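Local coordinates for aminopeptidase C (Lactobacillus rhamnosus, PDB 4K7C), which probably acts as a cysteine aminopeptidase of the papain-like peptidase clan, removing residues from the amino end of peptides, at residues P223-F228 with D240-P245. Sequence-based numbering, arbitrary orientation.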
# COMPACT_ATOMS: atom_id res chain seq x y z
N PRO A 223 -13.04 -36.27 -0.01
CA PRO A 223 -14.30 -36.71 0.53
C PRO A 223 -14.83 -38.02 -0.15
O PRO A 223 -14.55 -38.28 -1.28
CB PRO A 223 -15.24 -35.56 0.20
CG PRO A 223 -14.54 -34.77 -0.85
CD PRO A 223 -13.11 -34.94 -0.64
N THR A 224 -15.59 -38.81 0.60
CA THR A 224 -16.24 -39.98 0.08
C THR A 224 -17.81 -39.91 0.15
O THR A 224 -18.51 -40.57 -0.61
CB THR A 224 -15.78 -41.23 0.88
OG1 THR A 224 -15.95 -41.00 2.29
CG2 THR A 224 -14.30 -41.57 0.57
N LYS A 225 -18.33 -39.13 1.04
CA LYS A 225 -19.77 -39.02 1.26
C LYS A 225 -20.09 -37.63 1.81
O LYS A 225 -19.45 -37.18 2.78
CB LYS A 225 -20.17 -40.07 2.28
CG LYS A 225 -21.63 -40.02 2.65
CD LYS A 225 -22.03 -41.27 3.41
CE LYS A 225 -22.43 -40.91 4.83
NZ LYS A 225 -22.98 -42.13 5.45
N PHE A 226 -21.06 -36.93 1.23
CA PHE A 226 -21.39 -35.60 1.79
C PHE A 226 -22.84 -35.22 1.48
O PHE A 226 -23.47 -35.76 0.53
CB PHE A 226 -20.47 -34.55 1.16
CG PHE A 226 -20.52 -34.54 -0.37
CD1 PHE A 226 -19.78 -35.44 -1.11
CD2 PHE A 226 -21.30 -33.69 -1.01
CE1 PHE A 226 -19.85 -35.47 -2.51
CE2 PHE A 226 -21.38 -33.65 -2.40
CZ PHE A 226 -20.64 -34.56 -3.17
N ASP A 227 -23.34 -34.26 2.23
CA ASP A 227 -24.61 -33.59 1.93
C ASP A 227 -24.37 -32.31 1.14
O ASP A 227 -23.34 -31.64 1.36
CB ASP A 227 -25.33 -33.24 3.21
CG ASP A 227 -25.83 -34.41 3.96
OD1 ASP A 227 -25.76 -35.60 3.53
OD2 ASP A 227 -26.40 -34.11 5.04
N PHE A 228 -25.27 -32.01 0.22
CA PHE A 228 -25.18 -30.81 -0.62
C PHE A 228 -26.41 -29.96 -0.32
O PHE A 228 -27.53 -30.43 -0.52
CB PHE A 228 -25.18 -31.27 -2.04
CG PHE A 228 -25.07 -30.16 -3.08
CD1 PHE A 228 -24.22 -29.07 -2.89
CD2 PHE A 228 -25.73 -30.27 -4.26
CE1 PHE A 228 -24.11 -28.08 -3.85
CE2 PHE A 228 -25.58 -29.33 -5.27
CZ PHE A 228 -24.77 -28.23 -5.05
N ASP A 240 -29.60 -32.31 -0.58
CA ASP A 240 -29.45 -33.60 -1.20
C ASP A 240 -28.43 -34.35 -0.31
O ASP A 240 -27.28 -33.93 -0.14
CB ASP A 240 -29.00 -33.39 -2.63
CG ASP A 240 -29.08 -34.61 -3.49
OD1 ASP A 240 -29.28 -35.71 -2.95
OD2 ASP A 240 -28.88 -34.42 -4.72
N ARG A 241 -28.88 -35.43 0.35
CA ARG A 241 -28.11 -36.12 1.34
C ARG A 241 -27.35 -37.37 0.92
O ARG A 241 -27.75 -38.05 -0.02
CB ARG A 241 -29.01 -36.38 2.54
CG ARG A 241 -29.52 -35.03 3.11
CD ARG A 241 -30.37 -35.27 4.27
NE ARG A 241 -29.54 -35.37 5.46
CZ ARG A 241 -30.09 -35.56 6.66
NH1 ARG A 241 -29.31 -35.68 7.71
NH2 ARG A 241 -31.41 -35.61 6.76
N GLU A 242 -26.23 -37.62 1.58
CA GLU A 242 -25.43 -38.81 1.37
C GLU A 242 -25.00 -39.09 -0.10
O GLU A 242 -25.01 -40.20 -0.61
CB GLU A 242 -26.25 -39.97 1.89
CG GLU A 242 -26.68 -39.72 3.32
CD GLU A 242 -26.54 -40.97 4.08
OE1 GLU A 242 -25.52 -41.04 4.81
OE2 GLU A 242 -27.37 -41.87 3.81
N LEU A 243 -24.64 -38.02 -0.78
CA LEU A 243 -24.03 -38.12 -2.10
C LEU A 243 -22.60 -38.65 -1.96
O LEU A 243 -21.94 -38.51 -0.90
CB LEU A 243 -24.05 -36.75 -2.75
CG LEU A 243 -25.37 -36.14 -3.21
CD1 LEU A 243 -25.22 -34.66 -3.46
CD2 LEU A 243 -25.84 -36.83 -4.46
N THR A 244 -22.10 -39.29 -3.05
CA THR A 244 -20.70 -39.55 -3.21
C THR A 244 -20.19 -38.62 -4.36
O THR A 244 -21.01 -38.04 -5.11
CB THR A 244 -20.36 -41.00 -3.47
OG1 THR A 244 -20.60 -41.27 -4.86
CG2 THR A 244 -21.13 -41.91 -2.59
N PRO A 245 -18.85 -38.53 -4.55
CA PRO A 245 -18.32 -37.77 -5.71
C PRO A 245 -18.86 -38.34 -7.02
O PRO A 245 -19.18 -37.62 -7.97
CB PRO A 245 -16.80 -37.92 -5.54
CG PRO A 245 -16.63 -37.91 -4.03
CD PRO A 245 -17.77 -38.84 -3.59
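The Phe226 ring carries the CB of Leu243 over one face, a CH-pi contact 4.2 Å from the ring centroid and displaced toward the rim, while the backbone N of Pro245 lies at its edge. With chi1 at 55°, CG of Phe226 sits between its own backbone N and carbonyl carbon, which turns the ring toward the backbone at Leu243 to Pro245; Val155, Val159 and Phe248 add apolar surroundings. Leu243 suits the site because its CD1 also reaches CB of Phe228, 3.7 Å away. Where Asp227 meets Arg241, carboxylate and guanidinium stand almost perpendicular. Arg241 is long enough to give OD2 a weak, long bond from NE while NH2 reaches Asp375 of a neighbouring subunit.

Between these hairpin strands, Phe228 and Asp240 are joined N to O by a 2.8 Å bond each way, while Phe226 N reaches Leu243 O at 2.8 Å and Leu243 N reaches Phe226 O at 2.9 Å. Arg241 and Glu242 stand opposite the single residue Asp227, a beta bulge, and Asp227 OD1 accepts the N of Glu242 at 2.8 Å. In one of two conformers, Lys225 runs beside Glu242 to a salt bridge.

Charged pairs thus line the exposed side; on the apolar face Asp240 bonds Lys251 and Tyr252 of helix 245-253, whose start the short hydroxyl of Thr244 caps.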